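Local structure of putative lipase (3BZW) at residues Lys54-Ile59 against Gly247-Ala252; Gly108-Glu113 against Val199-Glu204. The protein is a putative lipase of the GDSL-like SGNH hydrolase family, possibly an esterase acting on lysophospholipids or related acyl esters. All blocks are in the same frame, centred on the assembly; numbering follows the deposited sequence.

Contact 1 (Lys54-Ile59 against Gly247-Ala252); sequences KEWLGI and GQERMA
Trp56 reaches across from helix 49-57 to Glu249 and Ala252 of helix 245-258, a helix-helix packing contact at one edge of the three-layer alpha/beta fold of SGNH hydrolases. Helix 49-57 is the crossover of a beta-alpha-beta unit that joins the neighbouring parallel strands 28-33 and 60-63; helix 245-258 is the last helix of the chain. The backbones stay well apart, with Trp56 CA 9.4 Å from Ala252 CA, and the indole spans the interval. Its CG lies beside the backbone N and anti to the carbonyl carbon (chi1 -54°), which, with chi2 near -32°, directs the six-membered ring at the other helix. There CZ3 approaches the methyl CB of Ala252 obliquely at 3.4 Å, while CH2 comes edge-on to the backbone O of Glu249 at 3.7 Å. Glu249 sends an extended side chain past the end of the ring at about a right angle, and its carboxylate is tilted 23° from the indole plane. Phe52, one turn earlier, also packs on Glu249 and Ala252, and Arg253 makes a cation-pi contact with the indole. Phe266 of the second subunit rests on Glu249, so helix 245-258 also takes part in a subunit interface. Replacing Trp56 by an alanine would probably open a gap beside the Ala252 methyl and leave Arg253 without its cation-pi mate. Glu55 OE2 and Glu249 OE2 are 5.9 Å apart, and Glu55 is paired through OE1 with Lys47, which is likely to ease any repulsion between the two carboxylates. No hydrogen bond crosses the contact: Glu249 OE2 lies near the indole plane beside the C-H edge, 3.4 Å from Trp56 CZ2.

Contact 2 (Gly108-Glu113 against Val199-Glu204); sequences GEWFTE and VQAIKE
The indole of Trp110 meets helix 195-210 edge-on, at Ala201 and Glu204, where the long hairpin of strands 111-122 and 127-136 leaves the alpha/beta body. Trp110 immediately precedes the first hairpin strand, and helix 195-210 leads into strand 213-214 at the border of the parallel sheet. The tight part is the benzene end of the ring. The carbonyl O of Ala201 sits near the ring plane, 3.3 Å from Trp110 CH2 and 3.4 Å from Trp110 CZ2, so two polarised C-H groups face one backbone oxygen. The methyl CB of Ala201 is a looser neighbour, 4.1 Å from Trp110 CZ2. Trp110 also touches Ile208 of the same helix and Ile147 of helix 143-157, so two helices share the indole. The pyrrole end is slacker. Glu204, partly exposed, holds its CG beside the backbone N (chi1 -74°) and extends from there to the indole N-H. The bond from Trp110 NE1 to Glu204 OE1 is long, 3.5 Å, and weak, with an angle of 152° at the hydrogen; the oxygen lies in the ring plane, but the carboxylate is turned 67° from it. A bound sulfate, probably from the crystallisation liquor, lies about 5 Å from the Glu204 side chain. Both oxygens that reach the ring, Ala201 O and Glu204 OE1, come to its electropositive edge, which suggests that edge electrostatics help to orient the ring alongside apolar packing, the weak N-H bond probably adding little.

Overall arrangement
Contact 1 and contact 2 lie on opposite sides of the chain's centre, their centres about 17 and 14 Å from it and about 31 Å from each other, with their nearest atoms about 13 Å apart. Along the chain, contact 2 is nested inside the loop that contact 1 closes. Both touch the second subunit, while contact 2 also borders the third and fourth at the base of the hairpin. Contact 1 is tied to the probable catalytic region through Gln248, whose NE2 bonds to the backbone O of Ile36, in the Gly-Asp-Ser-Ile run that resembles the family signature. The sulfate close to contact 2 does not by itself identify a substrate site.

Contact 1 (Lys54-Ile59 against Gly247-Ala252)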
ATOM      1  N   LYS A  54       6.511   0.291  47.308  1.00  8.25           N
ATOM      2  CA  LYS A  54       6.410   0.784  48.674  1.00 10.08           C
ATOM      3  C   LYS A  54       7.818   0.793  49.259  1.00 11.44           C
ATOM      4  O   LYS A  54       8.248   1.755  49.894  1.00 12.07           O
ATOM      5  CB  LYS A  54       5.519  -0.143  49.505  1.00 11.60           C
ATOM      6  CG  LYS A  54       5.268   0.356  50.920  1.00 15.28           C
ATOM      7  CD  LYS A  54       4.493  -0.656  51.757  1.00 16.99           C
ATOM      8  CE  LYS A  54       5.372  -1.825  52.172  1.00 19.06           C
ATOM      9  NZ  LYS A  54       4.622  -2.801  53.013  1.00 21.92           N
ATOM     10  N   GLU A  55       8.529  -0.301  49.015  1.00 13.01           N
ATOM     11  CA  GLU A  55       9.892  -0.512  49.486  1.00 15.30           C
ATOM     12  C   GLU A  55      10.930   0.411  48.847  1.00 14.44           C
ATOM     13  O   GLU A  55      11.745   1.016  49.543  1.00 13.67           O
ATOM     14  CB  GLU A  55      10.272  -1.971  49.221  1.00 18.14           C
ATOM     15  CG  GLU A  55      11.730  -2.340  49.437  1.00 25.00           C
ATOM     16  CD  GLU A  55      12.028  -3.746  48.934  1.00 28.07           C
ATOM     17  OE1 GLU A  55      11.194  -4.646  49.176  1.00 31.39           O
ATOM     18  OE2 GLU A  55      13.086  -3.954  48.303  1.00 29.22           O
ATOM     19  N   TRP A  56      10.887   0.518  47.522  1.00 11.71           N
ATOM     20  CA  TRP A  56      11.851   1.324  46.781  1.00 10.40           C
ATOM     21  C   TRP A  56      11.625   2.829  46.771  1.00 10.58           C
ATOM     22  O   TRP A  56      12.583   3.603  46.788  1.00  8.71           O
ATOM     23  CB  TRP A  56      11.924   0.859  45.321  1.00 10.33           C
ATOM     24  CG  TRP A  56      12.193  -0.601  45.117  1.00 10.25           C
ATOM     25  CD1 TRP A  56      12.944  -1.424  45.910  1.00 12.58           C
ATOM     26  CD2 TRP A  56      11.804  -1.384  43.983  1.00  9.63           C
ATOM     27  NE1 TRP A  56      13.054  -2.670  45.334  1.00 11.78           N
ATOM     28  CE2 TRP A  56      12.363  -2.673  44.150  1.00 11.72           C
ATOM     29  CE3 TRP A  56      11.041  -1.121  42.836  1.00 10.75           C
ATOM     30  CZ2 TRP A  56      12.184  -3.696  43.213  1.00  8.93           C
ATOM     31  CZ3 TRP A  56      10.863  -2.141  41.901  1.00 10.32           C
ATOM     32  CH2 TRP A  56      11.433  -3.412  42.099  1.00 10.00           C
ATOM     33  N   LEU A  57      10.364   3.247  46.727  1.00  9.41           N
ATOM     34  CA  LEU A  57      10.049   4.669  46.667  1.00  9.53           C
ATOM     35  C   LEU A  57       9.252   5.211  47.846  1.00  8.67           C
ATOM     36  O   LEU A  57       8.887   6.387  47.859  1.00 10.15           O
ATOM     37  CB  LEU A  57       9.304   4.970  45.361  1.00  7.55           C
ATOM     38  CG  LEU A  57      10.094   4.668  44.085  1.00 10.25           C
ATOM     39  CD1 LEU A  57       9.219   4.882  42.857  1.00  9.90           C
ATOM     40  CD2 LEU A  57      11.316   5.566  44.028  1.00  9.00           C
ATOM     41  N   GLY A  58       8.987   4.361  48.831  1.00  8.99           N
ATOM     42  CA  GLY A  58       8.232   4.798  49.993  1.00  8.66           C
ATOM     43  C   GLY A  58       6.808   5.188  49.646  1.00  8.86           C
ATOM     44  O   GLY A  58       6.229   6.088  50.264  1.00  7.48           O
ATOM     45  N   ILE A  59       6.239   4.507  48.657  1.00  6.20           N
ATOM     46  CA  ILE A  59       4.876   4.785  48.211  1.00  6.36           C
ATOM     47  C   ILE A  59       3.843   3.982  49.000  1.00  5.46           C
ATOM     48  O   ILE A  59       3.882   2.754  49.013  1.00  5.86           O
ATOM     49  CB  ILE A  59       4.725   4.466  46.705  1.00  6.03           C
ATOM     50  CG1 ILE A  59       5.635   5.392  45.895  1.00  5.50           C
ATOM     51  CG2 ILE A  59       3.272   4.616  46.272  1.00  7.86           C
ATOM     52  CD1 ILE A  59       5.648   5.093  44.404  1.00  7.81           C
ATOM     53  N   GLY A 247       8.244 -11.871  38.291  1.00  5.13           N
ATOM     54  CA  GLY A 247       7.556 -11.075  37.285  1.00  4.34           C
ATOM     55  C   GLY A 247       7.035  -9.769  37.860  1.00  5.88           C
ATOM     56  O   GLY A 247       7.075  -8.725  37.202  1.00  4.40           O
ATOM     57  N   GLN A 248       6.542  -9.832  39.092  1.00  4.33           N
ATOM     58  CA  GLN A 248       6.022  -8.653  39.782  1.00  4.01           C
ATOM     59  C   GLN A 248       7.144  -7.642  40.011  1.00  4.03           C
ATOM     60  O   GLN A 248       6.919  -6.430  39.965  1.00  4.54           O
ATOM     61  CB  GLN A 248       5.418  -9.055  41.132  1.00  2.30           C
ATOM     62  CG  GLN A 248       4.100  -9.819  41.053  1.00  1.06           C
ATOM     63  CD  GLN A 248       2.918  -8.934  40.679  1.00  5.20           C
ATOM     64  OE1 GLN A 248       2.981  -7.710  40.789  1.00  5.95           O
ATOM     65  NE2 GLN A 248       1.827  -9.557  40.248  1.00  5.84           N
ATOM     66  N   GLU A 249       8.352  -8.140  40.260  1.00  5.08           N
ATOM     67  CA  GLU A 249       9.485  -7.258  40.495  1.00  4.43           C
ATOM     68  C   GLU A 249       9.943  -6.594  39.194  1.00  4.57           C
ATOM     69  O   GLU A 249      10.318  -5.421  39.192  1.00  3.40           O
ATOM     70  CB  GLU A 249      10.636  -8.032  41.156  1.00  7.39           C
ATOM     71  CG  GLU A 249      11.886  -7.190  41.391  1.00  8.90           C
ATOM     72  CD  GLU A 249      12.759  -7.708  42.528  1.00 13.08           C
ATOM     73  OE1 GLU A 249      12.823  -8.939  42.732  1.00 11.43           O
ATOM     74  OE2 GLU A 249      13.398  -6.877  43.212  1.00 13.39           O
ATOM     75  N   ARG A 250       9.912  -7.331  38.087  1.00  4.18           N
ATOM     76  CA  ARG A 250      10.306  -6.742  36.810  1.00  3.62           C
ATOM     77  C   ARG A 250       9.258  -5.684  36.453  1.00  4.14           C
ATOM     78  O   ARG A 250       9.588  -4.608  35.949  1.00  4.26           O
ATOM     79  CB  ARG A 250      10.392  -7.819  35.718  1.00  3.37           C
ATOM     80  CG  ARG A 250      10.663  -7.256  34.324  1.00  4.00           C
ATOM     81  CD  ARG A 250      11.343  -8.258  33.403  1.00  4.60           C
ATOM     82  NE  ARG A 250      11.561  -7.680  32.075  1.00  5.31           N
ATOM     83  CZ  ARG A 250      12.426  -8.147  31.180  1.00  5.18           C
ATOM     84  NH1 ARG A 250      13.175  -9.210  31.457  1.00  1.17           N
ATOM     85  NH2 ARG A 250      12.548  -7.540  30.005  1.00  4.66           N
HETATM   86  N   MSE A 251       7.997  -5.988  36.740  1.00  4.27           N
HETATM   87  CA  MSE A 251       6.899  -5.053  36.485  1.00  7.32           C
HETATM   88  C   MSE A 251       7.102  -3.770  37.291  1.00  6.59           C
HETATM   89  O   MSE A 251       7.009  -2.661  36.758  1.00  5.96           O
HETATM   90  CB  MSE A 251       5.563  -5.683  36.889  1.00  8.30           C
HETATM   91  CG  MSE A 251       5.030  -6.719  35.914  1.00 14.62           C
HETATM   92 SE   MSE A 251       3.655  -7.835  36.720  1.00 27.75          SE
HETATM   93  CE  MSE A 251       2.455  -6.441  37.300  1.00 21.05           C
ATOM     94  N   ALA A 252       7.377  -3.935  38.581  1.00  5.73           N
ATOM     95  CA  ALA A 252       7.583  -2.800  39.479  1.00  5.86           C
ATOM     96  C   ALA A 252       8.775  -1.952  39.060  1.00  5.48           C
ATOM     97  O   ALA A 252       8.703  -0.719  39.043  1.00  6.55           O
ATOM     98  CB  ALA A 252       7.768  -3.296  40.916  1.00  5.81           C
TER

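Contact 2 (Gly108-Glu113 against Val199-Glu204)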
ATOM      1  N   GLY A 108     -17.351  -3.192  21.247  1.00  7.71           N
ATOM      2  CA  GLY A 108     -18.324  -2.123  21.102  1.00  8.05           C
ATOM      3  C   GLY A 108     -17.868  -0.907  20.317  1.00  9.30           C
ATOM      4  O   GLY A 108     -17.035  -1.009  19.415  1.00  8.31           O
ATOM      5  N   GLU A 109     -18.417   0.251  20.680  1.00  6.92           N
ATOM      6  CA  GLU A 109     -18.112   1.509  20.008  1.00  8.30           C
ATOM      7  C   GLU A 109     -17.861   2.621  21.028  1.00  6.58           C
ATOM      8  O   GLU A 109     -18.436   2.613  22.112  1.00  6.95           O
ATOM      9  CB  GLU A 109     -19.289   1.917  19.113  1.00  8.46           C
ATOM     10  CG  GLU A 109     -19.762   0.851  18.130  1.00 10.42           C
ATOM     11  CD  GLU A 109     -18.818   0.659  16.955  1.00 11.92           C
ATOM     12  OE1 GLU A 109     -17.875   1.467  16.794  1.00 12.51           O
ATOM     13  OE2 GLU A 109     -19.034  -0.301  16.181  1.00 12.18           O
ATOM     14  N   TRP A 110     -17.024   3.586  20.662  1.00  6.66           N
ATOM     15  CA  TRP A 110     -16.707   4.702  21.554  1.00  6.87           C
ATOM     16  C   TRP A 110     -17.822   5.744  21.652  1.00  6.93           C
ATOM     17  O   TRP A 110     -18.159   6.204  22.745  1.00  6.85           O
ATOM     18  CB  TRP A 110     -15.434   5.421  21.090  1.00  4.18           C
ATOM     19  CG  TRP A 110     -14.164   4.624  21.190  1.00  4.87           C
ATOM     20  CD1 TRP A 110     -13.382   4.191  20.156  1.00  5.15           C
ATOM     21  CD2 TRP A 110     -13.490   4.230  22.393  1.00  4.89           C
ATOM     22  NE1 TRP A 110     -12.261   3.557  20.641  1.00  4.32           N
ATOM     23  CE2 TRP A 110     -12.302   3.566  22.009  1.00  4.38           C
ATOM     24  CE3 TRP A 110     -13.774   4.375  23.760  1.00  5.24           C
ATOM     25  CZ2 TRP A 110     -11.395   3.049  22.944  1.00  5.60           C
ATOM     26  CZ3 TRP A 110     -12.871   3.859  24.691  1.00  5.02           C
ATOM     27  CH2 TRP A 110     -11.695   3.204  24.275  1.00  6.43           C
ATOM     28  N   PHE A 111     -18.380   6.117  20.503  1.00  7.12           N
ATOM     29  CA  PHE A 111     -19.424   7.139  20.434  1.00  7.68           C
ATOM     30  C   PHE A 111     -20.575   6.755  19.514  1.00  8.09           C
ATOM     31  O   PHE A 111     -20.530   5.750  18.803  1.00  7.73           O
ATOM     32  CB  PHE A 111     -18.866   8.435  19.829  1.00  7.52           C
ATOM     33  CG  PHE A 111     -17.722   9.051  20.579  1.00  7.13           C
ATOM     34  CD1 PHE A 111     -17.955  10.019  21.551  1.00  7.16           C
ATOM     35  CD2 PHE A 111     -16.408   8.720  20.262  1.00  6.63           C
ATOM     36  CE1 PHE A 111     -16.897  10.656  22.190  1.00  6.88           C
ATOM     37  CE2 PHE A 111     -15.339   9.350  20.895  1.00  7.67           C
ATOM     38  CZ  PHE A 111     -15.583  10.323  21.860  1.00  7.12           C
ATOM     39  N   THR A 112     -21.600   7.603  19.533  1.00  8.24           N
ATOM     40  CA  THR A 112     -22.736   7.501  18.623  1.00  9.42           C
ATOM     41  C   THR A 112     -22.664   8.907  18.009  1.00  9.40           C
ATOM     42  O   THR A 112     -22.129   9.823  18.642  1.00  7.04           O
ATOM     43  CB  THR A 112     -24.090   7.320  19.345  1.00 10.66           C
ATOM     44  OG1 THR A 112     -24.304   8.407  20.252  1.00 13.83           O
ATOM     45  CG2 THR A 112     -24.122   5.992  20.103  1.00 11.13           C
ATOM     46  N   GLU A 113     -23.162   9.087  16.791  1.00  9.33           N
ATOM     47  CA  GLU A 113     -23.108  10.407  16.160  1.00 11.50           C
ATOM     48  C   GLU A 113     -24.408  10.755  15.457  1.00 12.12           C
ATOM     49  O   GLU A 113     -25.146   9.874  15.029  1.00 12.71           O
ATOM     50  CB  GLU A 113     -21.990  10.471  15.114  1.00 12.78           C
ATOM     51  CG  GLU A 113     -20.606  10.086  15.593  1.00 16.01           C
ATOM     52  CD  GLU A 113     -19.631   9.942  14.433  1.00 18.56           C
ATOM     53  OE1 GLU A 113     -19.011  10.951  14.023  1.00 15.51           O
ATOM     54  OE2 GLU A 113     -19.502   8.812  13.918  1.00 19.64           O
ATOM     55  N   VAL A 199      -6.070  -4.454  24.530  1.00  5.44           N
ATOM     56  CA  VAL A 199      -4.862  -3.699  24.824  1.00  5.85           C
ATOM     57  C   VAL A 199      -4.951  -2.359  24.082  1.00  6.18           C
ATOM     58  O   VAL A 199      -4.743  -1.289  24.659  1.00  3.84           O
ATOM     59  CB  VAL A 199      -3.607  -4.471  24.341  1.00  6.33           C
ATOM     60  CG1 VAL A 199      -2.374  -3.591  24.434  1.00  6.63           C
ATOM     61  CG2 VAL A 199      -3.423  -5.728  25.181  1.00  6.73           C
ATOM     62  N   GLN A 200      -5.290  -2.430  22.800  1.00  5.83           N
ATOM     63  CA  GLN A 200      -5.386  -1.234  21.970  1.00  5.38           C
ATOM     64  C   GLN A 200      -6.445  -0.226  22.407  1.00  5.96           C
ATOM     65  O   GLN A 200      -6.224   0.982  22.310  1.00  5.02           O
ATOM     66  CB  GLN A 200      -5.601  -1.631  20.510  1.00  6.60           C
ATOM     67  CG  GLN A 200      -4.416  -2.391  19.895  1.00  7.81           C
ATOM     68  CD  GLN A 200      -3.092  -1.648  20.030  1.00 10.06           C
ATOM     69  OE1 GLN A 200      -2.999  -0.459  19.719  1.00  7.52           O
ATOM     70  NE2 GLN A 200      -2.057  -2.353  20.486  1.00 10.50           N
ATOM     71  N   ALA A 201      -7.587  -0.707  22.892  1.00  5.31           N
ATOM     72  CA  ALA A 201      -8.654   0.192  23.333  1.00  5.34           C
ATOM     73  C   ALA A 201      -8.158   1.087  24.469  1.00  6.26           C
ATOM     74  O   ALA A 201      -8.514   2.264  24.551  1.00  4.62           O
ATOM     75  CB  ALA A 201      -9.867  -0.611  23.794  1.00  4.95           C
ATOM     76  N   ILE A 202      -7.343   0.526  25.355  1.00  5.46           N
ATOM     77  CA  ILE A 202      -6.814   1.310  26.458  1.00  5.51           C
ATOM     78  C   ILE A 202      -5.849   2.362  25.907  1.00  5.88           C
ATOM     79  O   ILE A 202      -5.912   3.536  26.285  1.00  5.16           O
ATOM     80  CB  ILE A 202      -6.104   0.408  27.489  1.00  5.37           C
ATOM     81  CG1 ILE A 202      -7.138  -0.491  28.180  1.00  6.69           C
ATOM     82  CG2 ILE A 202      -5.388   1.262  28.528  1.00  6.54           C
ATOM     83  CD1 ILE A 202      -6.532  -1.549  29.090  1.00  8.00           C
ATOM     84  N   LYS A 203      -4.972   1.955  24.995  1.00  5.10           N
ATOM     85  CA  LYS A 203      -4.020   2.901  24.412  1.00  5.70           C
ATOM     86  C   LYS A 203      -4.753   4.055  23.730  1.00  7.67           C
ATOM     87  O   LYS A 203      -4.360   5.215  23.861  1.00  8.04           O
ATOM     88  CB  LYS A 203      -3.115   2.198  23.395  1.00  3.54           C
ATOM     89  CG  LYS A 203      -2.257   1.095  23.998  1.00  5.28           C
ATOM     90  CD  LYS A 203      -1.283   0.502  22.988  1.00  6.70           C
ATOM     91  CE  LYS A 203      -0.220   1.512  22.583  1.00  8.79           C
ATOM     92  NZ  LYS A 203       0.847   0.889  21.756  1.00  9.98           N
ATOM     93  N   GLU A 204      -5.817   3.727  23.003  1.00  6.13           N
ATOM     94  CA  GLU A 204      -6.608   4.735  22.295  1.00  8.49           C
ATOM     95  C   GLU A 204      -7.317   5.696  23.240  1.00  6.11           C
ATOM     96  O   GLU A 204      -7.546   6.860  22.900  1.00  6.69           O
ATOM     97  CB  GLU A 204      -7.638   4.047  21.404  1.00  8.92           C
ATOM     98  CG  GLU A 204      -7.034   3.418  20.163  1.00 14.26           C
ATOM     99  CD  GLU A 204      -7.883   2.298  19.604  1.00 16.22           C
ATOM    100  OE1 GLU A 204      -9.122   2.369  19.729  1.00 17.52           O
ATOM    101  OE2 GLU A 204      -7.307   1.351  19.030  1.00 19.82           O
TER